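Local coordinates for gamma-glutamyltranspeptidase (Klebsiella pneumoniae subsp. pneumoniae, PDB 5HFT), which catalyses the conversion of oxamate to oxalate in the pathway of uric acid degradation, at residues A[150-155]-A[217-222]; A[133-138]-A[222-227]; A[53-58]-A[139-144]; A[68-73]-A[164-169]; A[230-235]-A[246-251]. All blocks are in the same frame, centred on the assembly; numbering follows the deposited sequence.

Contact 1 of 5, residues A[150-155]-A[217-222]; sequences PVARLL and MLASDG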
# COMPACT_ATOMS: atom_id res chain seq x y z
N PRO A 150 -3.40 -15.92 17.71
CA PRO A 150 -2.85 -14.92 18.64
C PRO A 150 -2.08 -13.83 17.89
O PRO A 150 -1.32 -14.10 16.96
CB PRO A 150 -1.92 -15.73 19.54
CG PRO A 150 -2.40 -17.14 19.44
CD PRO A 150 -2.95 -17.29 18.04
N VAL A 151 -2.31 -12.58 18.31
CA VAL A 151 -1.55 -11.45 17.77
C VAL A 151 -0.05 -11.69 17.87
O VAL A 151 0.70 -11.43 16.92
CB VAL A 151 -1.97 -10.15 18.49
CG1 VAL A 151 -1.85 -10.30 20.00
CG2 VAL A 151 -1.13 -8.98 18.04
N ALA A 152 0.41 -12.22 19.02
CA ALA A 152 1.84 -12.51 19.22
C ALA A 152 2.38 -13.44 18.15
O ALA A 152 3.59 -13.46 17.91
CB ALA A 152 2.07 -13.11 20.61
N ARG A 153 1.52 -14.24 17.54
CA ARG A 153 1.92 -15.05 16.40
C ARG A 153 2.04 -14.21 15.13
O ARG A 153 3.00 -14.37 14.37
CB ARG A 153 0.93 -16.20 16.20
CG ARG A 153 1.28 -17.09 15.05
CD ARG A 153 2.65 -17.70 15.25
NE ARG A 153 3.23 -18.17 13.99
CZ ARG A 153 4.01 -17.43 13.21
NH1 ARG A 153 4.30 -16.19 13.56
NH2 ARG A 153 4.51 -17.92 12.08
N LEU A 154 1.10 -13.28 14.90
CA LEU A 154 1.12 -12.50 13.66
C LEU A 154 2.36 -11.60 13.55
O LEU A 154 2.80 -11.30 12.43
CB LEU A 154 -0.14 -11.66 13.55
CG LEU A 154 -1.48 -12.40 13.67
CD1 LEU A 154 -2.60 -11.43 13.35
CD2 LEU A 154 -1.55 -13.62 12.76
N LEU A 155 2.91 -11.14 14.67
CA LEU A 155 4.08 -10.28 14.68
C LEU A 155 5.39 -11.02 14.90
O LEU A 155 6.44 -10.39 14.91
CB LEU A 155 3.96 -9.20 15.75
CG LEU A 155 2.70 -8.38 15.71
CD1 LEU A 155 2.69 -7.49 16.94
CD2 LEU A 155 2.65 -7.60 14.41
N MET A 217 5.90 -4.66 22.32
CA MET A 217 4.80 -4.00 23.03
C MET A 217 3.46 -4.28 22.36
O MET A 217 2.48 -4.60 23.04
CB MET A 217 5.05 -2.50 23.13
CG MET A 217 6.03 -2.09 24.21
SD MET A 217 6.17 -0.29 24.40
CE MET A 217 4.75 0.07 25.44
N LEU A 218 3.40 -4.17 21.03
CA LEU A 218 2.16 -4.46 20.32
C LEU A 218 1.68 -5.88 20.60
O LEU A 218 0.47 -6.11 20.70
CB LEU A 218 2.34 -4.25 18.82
CG LEU A 218 2.50 -2.79 18.38
CD1 LEU A 218 2.62 -2.66 16.87
CD2 LEU A 218 1.35 -1.95 18.92
N ALA A 219 2.61 -6.83 20.75
CA ALA A 219 2.23 -8.23 20.96
C ALA A 219 1.73 -8.48 22.38
O ALA A 219 0.85 -9.32 22.58
CB ALA A 219 3.41 -9.15 20.64
N SER A 220 2.30 -7.79 23.37
CA SER A 220 1.87 -8.00 24.75
C SER A 220 0.58 -7.24 25.03
O SER A 220 -0.37 -7.82 25.57
CB SER A 220 2.95 -7.53 25.74
OG SER A 220 4.24 -7.95 25.35
N ASP A 221 0.56 -5.94 24.67
CA ASP A 221 -0.55 -5.01 24.89
C ASP A 221 -1.66 -5.09 23.86
O ASP A 221 -2.78 -4.69 24.17
CB ASP A 221 -0.06 -3.55 24.88
CG ASP A 221 0.76 -3.18 26.10
OD1 ASP A 221 0.52 -3.78 27.16
OD2 ASP A 221 1.60 -2.25 25.99
N GLY A 222 -1.39 -5.55 22.64
CA GLY A 222 -2.41 -5.51 21.61
C GLY A 222 -2.18 -4.39 20.60
O GLY A 222 -1.62 -3.33 20.91

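Contact 2 of 5, residues A[133-138]-A[222-227]; sequences GWVEAL and GLDSFY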
# COMPACT_ATOMS: atom_id res chain seq x y z
N GLY A 133 -5.48 -0.02 10.60
CA GLY A 133 -5.96 -0.92 9.57
C GLY A 133 -5.80 -2.36 9.99
O GLY A 133 -6.70 -3.17 9.80
N TRP A 134 -4.68 -2.70 10.61
CA TRP A 134 -4.52 -4.07 11.08
C TRP A 134 -5.58 -4.42 12.12
O TRP A 134 -6.19 -5.49 12.05
CB TRP A 134 -3.12 -4.30 11.67
CG TRP A 134 -1.96 -3.82 10.84
CD1 TRP A 134 -1.99 -3.33 9.55
CD2 TRP A 134 -0.62 -3.72 11.28
NE1 TRP A 134 -0.72 -2.96 9.16
CE2 TRP A 134 0.14 -3.19 10.21
CE3 TRP A 134 0.03 -4.03 12.48
CZ2 TRP A 134 1.51 -2.97 10.31
CZ3 TRP A 134 1.39 -3.82 12.57
CH2 TRP A 134 2.11 -3.30 11.50
N VAL A 135 -5.84 -3.51 13.07
CA VAL A 135 -6.79 -3.84 14.13
C VAL A 135 -8.18 -4.02 13.56
O VAL A 135 -8.91 -4.93 13.97
CB VAL A 135 -6.77 -2.79 15.27
CG1 VAL A 135 -7.20 -1.43 14.81
CG2 VAL A 135 -7.69 -3.22 16.41
N GLU A 136 -8.56 -3.20 12.57
CA GLU A 136 -9.89 -3.30 11.96
C GLU A 136 -10.02 -4.56 11.09
O GLU A 136 -11.02 -5.28 11.17
CB GLU A 136 -10.20 -2.05 11.14
CG GLU A 136 -11.40 -2.24 10.21
CD GLU A 136 -12.70 -1.76 10.82
OE1 GLU A 136 -12.63 -1.00 11.81
OE2 GLU A 136 -13.79 -2.13 10.31
N ALA A 137 -9.05 -4.80 10.21
CA ALA A 137 -9.10 -5.99 9.37
C ALA A 137 -9.18 -7.26 10.21
O ALA A 137 -9.84 -8.23 9.83
CB ALA A 137 -7.88 -6.03 8.45
N LEU A 138 -8.49 -7.27 11.35
CA LEU A 138 -8.49 -8.48 12.18
C LEU A 138 -9.87 -8.73 12.78
O LEU A 138 -10.33 -9.87 12.83
CB LEU A 138 -7.44 -8.38 13.28
CG LEU A 138 -6.00 -8.57 12.84
CD1 LEU A 138 -5.06 -8.22 14.00
CD2 LEU A 138 -5.76 -9.99 12.31
N GLY A 222 -1.39 -5.55 22.64
CA GLY A 222 -2.41 -5.51 21.61
C GLY A 222 -2.18 -4.39 20.60
O GLY A 222 -1.62 -3.33 20.91
N LEU A 223 -2.62 -4.62 19.36
CA LEU A 223 -2.37 -3.66 18.29
C LEU A 223 -2.94 -2.30 18.61
O LEU A 223 -2.36 -1.27 18.24
CB LEU A 223 -2.91 -4.16 16.95
CG LEU A 223 -2.41 -5.43 16.25
CD1 LEU A 223 -0.89 -5.60 16.41
CD2 LEU A 223 -3.19 -6.67 16.69
N ASP A 224 -4.11 -2.26 19.24
CA ASP A 224 -4.73 -0.95 19.44
C ASP A 224 -4.01 -0.13 20.50
O ASP A 224 -4.24 1.09 20.57
CB ASP A 224 -6.22 -1.11 19.77
CG ASP A 224 -7.03 0.09 19.30
OD1 ASP A 224 -6.87 0.48 18.12
OD2 ASP A 224 -7.82 0.65 20.11
N SER A 225 -3.14 -0.74 21.31
CA SER A 225 -2.36 0.03 22.28
C SER A 225 -1.52 1.10 21.60
O SER A 225 -1.10 2.05 22.27
CB SER A 225 -1.48 -0.90 23.10
OG SER A 225 -0.37 -1.36 22.36
N PHE A 226 -1.30 0.99 20.30
CA PHE A 226 -0.62 2.03 19.53
C PHE A 226 -1.34 3.37 19.64
O PHE A 226 -0.69 4.42 19.63
CB PHE A 226 -0.51 1.56 18.08
CG PHE A 226 0.30 2.45 17.17
CD1 PHE A 226 -0.26 3.59 16.61
CD2 PHE A 226 1.57 2.07 16.77
CE1 PHE A 226 0.45 4.39 15.73
CE2 PHE A 226 2.29 2.87 15.89
CZ PHE A 226 1.71 4.03 15.37
N TYR A 227 -2.67 3.35 19.75
CA TYR A 227 -3.44 4.59 19.87
C TYR A 227 -4.09 4.78 21.24
O TYR A 227 -4.45 5.91 21.57
CB TYR A 227 -4.55 4.64 18.80
CG TYR A 227 -4.05 4.38 17.40
CD1 TYR A 227 -3.78 3.08 16.96
CD2 TYR A 227 -3.86 5.43 16.51
CE1 TYR A 227 -3.32 2.83 15.67
CE2 TYR A 227 -3.40 5.19 15.21
CZ TYR A 227 -3.13 3.89 14.80
OH TYR A 227 -2.67 3.65 13.53

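Contact 3 of 5, residues A[53-58]-A[139-144]; sequences GGSAIE and RISRDL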
# COMPACT_ATOMS: atom_id res chain seq x y z
N GLY A 53 -3.06 -22.48 9.32
CA GLY A 53 -4.50 -22.36 9.46
C GLY A 53 -5.03 -20.95 9.49
O GLY A 53 -6.24 -20.77 9.66
N GLY A 54 -4.18 -19.93 9.36
CA GLY A 54 -4.65 -18.55 9.41
C GLY A 54 -5.31 -18.09 8.13
O GLY A 54 -5.11 -18.65 7.05
N SER A 55 -6.10 -17.03 8.24
CA SER A 55 -6.84 -16.48 7.11
C SER A 55 -5.95 -15.58 6.27
O SER A 55 -4.86 -15.17 6.68
CB SER A 55 -8.06 -15.70 7.61
OG SER A 55 -7.71 -14.41 8.08
N ALA A 56 -6.43 -15.25 5.06
CA ALA A 56 -5.67 -14.34 4.21
C ALA A 56 -5.43 -12.99 4.89
O ALA A 56 -4.43 -12.33 4.59
CB ALA A 56 -6.39 -14.12 2.89
N ILE A 57 -6.34 -12.54 5.76
CA ILE A 57 -6.16 -11.23 6.38
C ILE A 57 -5.06 -11.28 7.43
O ILE A 57 -4.11 -10.49 7.40
CB ILE A 57 -7.49 -10.73 6.97
CG1 ILE A 57 -8.40 -10.23 5.86
CG2 ILE A 57 -7.22 -9.59 7.93
CD1 ILE A 57 -9.86 -10.25 6.21
N GLU A 58 -5.13 -12.25 8.34
CA GLU A 58 -4.07 -12.40 9.33
C GLU A 58 -2.73 -12.63 8.64
O GLU A 58 -1.69 -12.12 9.09
CB GLU A 58 -4.42 -13.55 10.29
CG GLU A 58 -5.82 -13.44 10.95
CD GLU A 58 -6.27 -14.72 11.68
OE1 GLU A 58 -6.39 -15.78 11.02
OE2 GLU A 58 -6.48 -14.66 12.91
N ARG A 139 -10.52 -7.67 13.27
CA ARG A 139 -11.90 -7.81 13.74
C ARG A 139 -12.80 -8.27 12.61
O ARG A 139 -13.76 -9.02 12.84
CB ARG A 139 -12.39 -6.48 14.34
N ILE A 140 -12.53 -7.81 11.38
CA ILE A 140 -13.23 -8.34 10.21
C ILE A 140 -12.91 -9.81 10.03
O ILE A 140 -13.80 -10.63 9.79
CB ILE A 140 -12.85 -7.55 8.95
CG1 ILE A 140 -13.36 -6.11 9.00
CG2 ILE A 140 -13.31 -8.28 7.73
CD1 ILE A 140 -12.88 -5.28 7.83
N SER A 141 -11.64 -10.18 10.18
CA SER A 141 -11.29 -11.57 9.95
C SER A 141 -11.77 -12.47 11.07
O SER A 141 -11.84 -13.68 10.87
CB SER A 141 -9.79 -11.73 9.76
OG SER A 141 -9.43 -13.08 9.99
N ARG A 142 -12.08 -11.93 12.25
CA ARG A 142 -12.75 -12.77 13.23
C ARG A 142 -14.25 -12.88 12.94
O ARG A 142 -14.87 -13.89 13.30
CB ARG A 142 -12.50 -12.24 14.64
N ASP A 143 -14.86 -11.88 12.29
CA ASP A 143 -16.27 -12.02 11.90
C ASP A 143 -16.42 -13.00 10.75
O ASP A 143 -17.32 -13.84 10.76
CB ASP A 143 -16.90 -10.69 11.50
CG ASP A 143 -16.90 -9.67 12.62
OD1 ASP A 143 -16.75 -10.07 13.80
OD2 ASP A 143 -17.03 -8.47 12.32
N LEU A 144 -15.53 -12.91 9.75
CA LEU A 144 -15.64 -13.76 8.57
C LEU A 144 -15.24 -15.18 8.89
O LEU A 144 -16.02 -16.12 8.70
CB LEU A 144 -14.79 -13.19 7.43
CG LEU A 144 -15.18 -11.79 6.99
CD1 LEU A 144 -14.25 -11.29 5.89
CD2 LEU A 144 -16.65 -11.77 6.51

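Contact 4 of 5, residues A[68-73]-A[164-169]; sequences AVVYPH and DGIPVT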
# COMPACT_ATOMS: atom_id res chain seq x y z
N ALA A 68 7.47 -4.08 7.05
CA ALA A 68 7.84 -2.86 7.75
C ALA A 68 9.27 -2.93 8.25
O ALA A 68 10.03 -1.96 8.13
CB ALA A 68 6.89 -2.59 8.91
N VAL A 69 9.67 -4.08 8.76
CA VAL A 69 11.06 -4.23 9.18
C VAL A 69 11.98 -4.23 7.97
O VAL A 69 13.03 -3.57 7.99
CB VAL A 69 11.21 -5.52 10.00
CG1 VAL A 69 12.65 -5.79 10.31
CG2 VAL A 69 10.36 -5.47 11.27
N VAL A 70 11.58 -4.89 6.88
CA VAL A 70 12.50 -5.20 5.78
C VAL A 70 12.61 -4.10 4.72
O VAL A 70 13.67 -3.97 4.08
CB VAL A 70 12.10 -6.54 5.13
CG1 VAL A 70 13.12 -6.97 4.10
CG2 VAL A 70 11.98 -7.62 6.19
N TYR A 71 11.55 -3.31 4.49
CA TYR A 71 11.61 -2.12 3.63
C TYR A 71 11.29 -0.83 4.40
O TYR A 71 10.39 -0.08 4.01
CB TYR A 71 10.65 -2.24 2.45
CG TYR A 71 11.21 -2.92 1.22
CD1 TYR A 71 12.58 -3.15 1.07
CD2 TYR A 71 10.38 -3.33 0.20
CE1 TYR A 71 13.10 -3.77 -0.05
CE2 TYR A 71 10.88 -3.97 -0.94
CZ TYR A 71 12.25 -4.19 -1.07
OH TYR A 71 12.75 -4.82 -2.20
N PRO A 72 12.05 -0.52 5.47
CA PRO A 72 11.65 0.60 6.35
C PRO A 72 11.67 1.97 5.69
O PRO A 72 11.04 2.91 6.22
CB PRO A 72 12.69 0.53 7.49
CG PRO A 72 13.86 -0.16 6.91
CD PRO A 72 13.28 -1.18 5.95
N HIS A 73 12.35 2.13 4.56
CA HIS A 73 12.48 3.44 3.94
C HIS A 73 11.28 3.79 3.09
O HIS A 73 11.13 4.96 2.72
CB HIS A 73 13.73 3.53 3.07
CG HIS A 73 13.77 2.52 1.96
ND1 HIS A 73 13.81 1.16 2.20
CD2 HIS A 73 13.78 2.67 0.62
CE1 HIS A 73 13.86 0.52 1.05
NE2 HIS A 73 13.84 1.41 0.07
N ASP A 164 17.22 -9.56 15.28
CA ASP A 164 18.25 -10.45 14.77
C ASP A 164 18.74 -10.03 13.40
O ASP A 164 19.79 -10.51 12.97
CB ASP A 164 17.69 -11.87 14.78
CG ASP A 164 17.09 -12.23 16.14
OD1 ASP A 164 17.87 -12.32 17.10
OD2 ASP A 164 15.86 -12.33 16.29
N GLY A 165 17.98 -9.22 12.70
CA GLY A 165 18.47 -8.48 11.57
C GLY A 165 17.82 -8.89 10.27
O GLY A 165 17.24 -9.97 10.14
N ILE A 166 17.97 -8.03 9.27
CA ILE A 166 17.46 -8.28 7.93
C ILE A 166 18.66 -8.25 6.99
O ILE A 166 19.70 -7.65 7.30
CB ILE A 166 16.40 -7.25 7.50
CG1 ILE A 166 16.99 -5.83 7.47
CG2 ILE A 166 15.19 -7.33 8.40
CD1 ILE A 166 16.27 -4.85 6.57
N PRO A 167 18.55 -8.88 5.83
CA PRO A 167 19.54 -8.64 4.77
C PRO A 167 19.27 -7.27 4.18
O PRO A 167 18.18 -7.02 3.65
CB PRO A 167 19.27 -9.76 3.76
CG PRO A 167 18.42 -10.77 4.51
CD PRO A 167 17.63 -9.99 5.50
N VAL A 168 20.24 -6.36 4.31
CA VAL A 168 20.00 -5.01 3.79
C VAL A 168 19.69 -5.12 2.31
O VAL A 168 20.48 -5.66 1.52
CB VAL A 168 21.18 -4.07 4.07
CG1 VAL A 168 20.96 -2.71 3.44
CG2 VAL A 168 21.33 -3.88 5.54
N THR A 169 18.52 -4.66 1.93
CA THR A 169 18.24 -4.53 0.52
C THR A 169 19.10 -3.44 -0.11
O THR A 169 19.56 -2.50 0.55
CB THR A 169 16.75 -4.26 0.32
OG1 THR A 169 16.30 -3.39 1.37
CG2 THR A 169 15.97 -5.57 0.33

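Contact 5 of 5, residues A[230-235]-A[246-251]; sequences PLAERL and ITLGDL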
# COMPACT_ATOMS: atom_id res chain seq x y z
N PRO A 230 -0.17 1.73 26.40
CA PRO A 230 1.16 2.24 26.80
C PRO A 230 1.98 2.80 25.65
O PRO A 230 2.62 3.85 25.80
CB PRO A 230 1.84 1.01 27.42
CG PRO A 230 0.71 0.17 27.93
CD PRO A 230 -0.44 0.39 26.94
N LEU A 231 2.01 2.11 24.51
CA LEU A 231 2.76 2.58 23.36
C LEU A 231 2.22 3.91 22.84
O LEU A 231 2.98 4.73 22.31
CB LEU A 231 2.75 1.53 22.23
CG LEU A 231 3.62 1.96 21.04
CD1 LEU A 231 5.05 2.18 21.48
CD2 LEU A 231 3.53 0.98 19.88
N ALA A 232 0.91 4.14 22.94
CA ALA A 232 0.40 5.43 22.50
C ALA A 232 0.94 6.55 23.37
O ALA A 232 1.34 7.61 22.86
CB ALA A 232 -1.12 5.42 22.54
N GLU A 233 1.02 6.32 24.68
CA GLU A 233 1.54 7.34 25.58
C GLU A 233 3.05 7.53 25.40
O GLU A 233 3.55 8.66 25.48
CB GLU A 233 1.15 7.01 27.02
CG GLU A 233 -0.37 7.18 27.23
CD GLU A 233 -0.82 6.97 28.65
OE1 GLU A 233 -0.67 5.84 29.16
OE2 GLU A 233 -1.36 7.93 29.24
N ARG A 234 3.79 6.45 25.14
CA ARG A 234 5.19 6.63 24.79
C ARG A 234 5.34 7.39 23.47
O ARG A 234 6.28 8.17 23.31
CB ARG A 234 5.92 5.29 24.69
CG ARG A 234 7.38 5.46 24.22
CD ARG A 234 7.94 4.21 23.63
NE ARG A 234 8.54 3.35 24.65
CZ ARG A 234 8.99 2.12 24.40
NH1 ARG A 234 8.91 1.60 23.17
NH2 ARG A 234 9.54 1.41 25.38
N LEU A 235 4.42 7.18 22.53
CA LEU A 235 4.47 7.95 21.29
C LEU A 235 4.13 9.42 21.54
O LEU A 235 4.64 10.30 20.83
CB LEU A 235 3.53 7.34 20.24
CG LEU A 235 3.94 5.97 19.69
CD1 LEU A 235 2.90 5.40 18.73
CD2 LEU A 235 5.28 6.02 18.99
N ILE A 246 1.12 16.88 17.00
CA ILE A 246 0.22 15.76 17.24
C ILE A 246 0.10 15.54 18.74
O ILE A 246 1.08 15.69 19.48
CB ILE A 246 0.71 14.47 16.54
CG1 ILE A 246 0.95 14.71 15.06
CG2 ILE A 246 -0.28 13.29 16.72
CD1 ILE A 246 1.31 13.44 14.32
N THR A 247 -1.10 15.19 19.20
CA THR A 247 -1.37 14.98 20.62
C THR A 247 -1.83 13.55 20.87
O THR A 247 -2.17 12.80 19.95
CB THR A 247 -2.43 15.95 21.15
OG1 THR A 247 -3.62 15.83 20.36
CG2 THR A 247 -1.92 17.38 21.12
N LEU A 248 -1.79 13.17 22.15
CA LEU A 248 -2.36 11.90 22.57
C LEU A 248 -3.83 11.83 22.22
O LEU A 248 -4.34 10.76 21.85
CB LEU A 248 -2.18 11.71 24.07
CG LEU A 248 -2.68 10.41 24.70
CD1 LEU A 248 -2.03 9.12 24.12
CD2 LEU A 248 -2.46 10.51 26.21
N GLY A 249 -4.53 12.96 22.32
CA GLY A 249 -5.93 12.97 21.92
C GLY A 249 -6.10 12.57 20.47
O GLY A 249 -6.99 11.78 20.13
N ASP A 250 -5.18 13.03 19.61
CA ASP A 250 -5.27 12.71 18.20
C ASP A 250 -5.22 11.20 17.98
O ASP A 250 -6.03 10.65 17.22
CB ASP A 250 -4.15 13.41 17.44
CG ASP A 250 -4.40 14.89 17.27
OD1 ASP A 250 -5.56 15.24 16.98
OD2 ASP A 250 -3.44 15.70 17.39
N LEU A 251 -4.31 10.51 18.68
CA LEU A 251 -4.19 9.05 18.58
C LEU A 251 -5.43 8.35 19.10
O LEU A 251 -6.05 7.56 18.39
CB LEU A 251 -2.96 8.56 19.34
CG LEU A 251 -1.64 9.13 18.83
CD1 LEU A 251 -0.49 8.75 19.72
CD2 LEU A 251 -1.44 8.67 17.40

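Contact 1 of 5, residues A[150-155]-A[217-222]
Just ahead of Val151 and Ala152, which lie against Ala219, the carbonyl O of Pro150 takes two backbone N-H groups, Arg153 N at 2.9 Å and Leu154 N at 3.3 Å. This double grip closes the first turn of the short helix 151-154, with Pro150 as its N-cap; this helix lies beside the last turn of helix 209-221. Nothing polar is exchanged between the two helices. Their backbones come nearest at Ala152 and Ala219, where the CA atoms are 4.6 Å apart, an approach that two such small side chains allow. The methyl of Ala219 rests on the backbone of Ala152, CB to CA 4.0 Å. Next to this pair Val151 turns its CG1 to the Ala219 carbonyl, 3.9 Å from CG1 to O, because CG1 sits between its own backbone N and carbonyl carbon (chi1 54°). On the inner side Leu155 crosses Leu218 at about a right angle, and its CD1 branch lies 3.8 Å from Leu218 CB while also touching the backbone N and the methyl of Ala219. Behind Leu155 and Leu154 runs helix 56-70. With alanine set against alanine and leucine against leucine, the pairing implies an apolar join without any hydrogen bond across it, resting on the burial of Leu155 and Leu218, while its Ala152 side lies toward solvent.

Contact 2 of 5, residues A[133-138]-A[222-227]
A type I beta turn from Gly222 to Ser225, the link between helices 209-221 and 225-228, lays Leu223 and Asp224 against one side of helix 130-144. Leu223 is the inward-pointing residue. Its CB faces Val135 CB, and with CG beside the backbone N and opposite the carbonyl carbon (chi1 -63°) its two methyls reach different residues of that helix: CD2 meets Leu138 CD1 at 3.6 Å, the leucines crossing at about a right angle, while CD1 lies 4.3 Å from Trp134 CE3, at the edge of the indole and near its plane. Val151 of helix 151-154 and Leu155 just after it also pack on Leu223, which is buried. Asp224 meets Val135 by packing alone; its OD1 is 3.8 Å from Val135 CG1, and OD2 makes its salt bridge with Arg228. Further along, Tyr227 OH is hydrogen-bonded to Ala128 O and Ser132 N, near the start of helix 130-144. The turn is held from within by Gly222 O, which accepts both Ser225 N at 3.0 Å and Ser225 OG at 2.7 Å, the hydroxyl coming in nearly along the C=O axis at 162°.

Contact 3 of 5, residues A[53-58]-A[139-144]
Ser55 and Glu58 form a capping box at the start of helix 56-70, and Ser141 of helix 130-144 joins it from across the contact. Among the polar interactions, the bond between the segments is that of Ser55 OG with Ser141 OG, 2.9 Å, in which either hydroxyl could be the donor. Ser55 OG sits between its own backbone N and carbonyl carbon (chi1 79°), a placing that leaves it under the open N-H groups of the first turn; it accepts from Ile57 N and Glu58 N, both weakly. The return bond of the box is sounder: Ser55 N donates to Glu58 OE1 at 3.1 Å and nearly straight, 176°, and Glu58 OE1 receives it on its anti lone pair. The other carboxylate oxygen, OE2, takes the N-H of Leu149, so the buried Glu58 is held at both oxygens by backbone groups. Just upstream, Gly53, with positive phi, is the C-prime residue of the Schellman motif that ends helix 40-51, so only a short linker separates the end of that helix from the start of helix 56-70. A second polypeptide chain of the assembly also reaches here, an acidic side chain of it accepting from Ala56 N. The apolar part belongs to Ile57, which points at helix 130-144 and continues onto Ala137, Trp83 and Ile85. Its CD1 touches Ile140 CG2 at 4.3 Å, and its CB, CG2 and CD1 curve round one methylene, each of these atoms lying 3.8 Å from Ser141 CB.

Contact 4 of 5, residues A[68-73]-A[164-169]
The C-terminal end of helix 56-70 meets the short strand 166-167 with Val70 and Ile166 as the closest backbone pair, 6.2 Å between their CA atoms; a second, wider approach is Tyr71 to Thr169, 7.7 Å between CA atoms. Ile166 is the main apolar side chain of the strand side. Its CG1 stands between its own backbone N and carbonyl carbon (chi1 62°), which points CG1 and its CD1 toward the helix end while CG2 turns to the valines. The CG2 branch rests against both of them, 3.5 Å from Val69 CG1 and 3.9 Å from Val70 CG2. The longer branch puts CD1 over the carbonyl end of the helix, 3.7 Å from Val70 O and 3.8 Å from Val69 O, so a methyl lies against the last carbonyls of the helix. Tyr71 has already left helical geometry. Its CB points away from the other segment, yet the ring swings back until CE1 is 3.4 Å from Thr169 CG2; Thr169 CB stands at the ring edge, in its plane, and the two side chains cross at about a right angle. No hydrogen bond joins the segments, and all four hydrophobic partners, Val69, Val70, Tyr71 and Ile166, are buried. Thr169 is the N-cap residue of helix 170-178, whose Gln172 touches Ile166, while Tyr161 of helix 156-164 touches both Ile166 and Val69. Helix 209-221 packs on Val69 from Leu211 and Leu215, and strand 166-167 pairs antiparallel with strand 205-206.

Contact 5 of 5, residues A[230-235]-A[246-251]
Ala232 and Leu251 mark the close, buried part of this contact, and Glu233 with Leu248 its solvent side. On the inner side Leu251 points at helix 230-242 and sets its CD1 on the backbone there, 3.8 Å from Ala232 O, with Leu235 CB 4.3 Å from the same methyl. Small Ala232 lets both leucines of the second segment come in: its CB is 4.1 Å from Leu248 CD1 and 4.4 Å from Leu251 CD1. Phe226 and Tyr227 of the preceding helix 225-228 complete this side, Phe226 on Leu235 and Tyr227 on Leu251. The outer part is open to solvent, Leu248 and Glu233 both being exposed. Leu248 reaches the contact with its end, CG being anti to its backbone N (chi1 -178°), and both of its methyls lie against Glu233 CG, with CD1 4.0 Å from that atom. Glu233 crosses this leucine obliquely. No hydrogen bond spans the segments; the polar work is done within the second one. Thr247 N donates to Asp250 OD2 at 3.0 Å, coming from the anti side and somewhat out of the carboxylate plane, and Asp250 N answers to Thr247 OG1 at 3.3 Å. Ser103 binds both side chains of the pair, its N to Asp250 OD2 and its OG to Thr247 OG1. Two consecutive helices, 230-242 and 248-252, are thus packed through a short connection, the second begun by a capping box.

How the contacts relate
From the N terminus, contact 3 opens at 53-58 and contact 4 at 68-73, the two ends of helix 56-70. Contact 2 opens at 133-138, before contact 3 closes at 139-144, so they cross. Contact 1 opens at 150-155; contact 4 then closes at 164-169, crossing contacts 1, 2 and 3. Contact 1, closing at 217-222, is nested inside the loop contact 2 closes at 222-227, Gly222 being shared. Contact 5 follows in series. Contacts 3 and 4 tie helix 56-70 to helix 130-144 and strand 166-167, contacts 1 and 2 tie helices 151-154 and 130-144 to the end of helix 209-221 and the turn after it, and contact 5 joins helices 230-242 and 248-252.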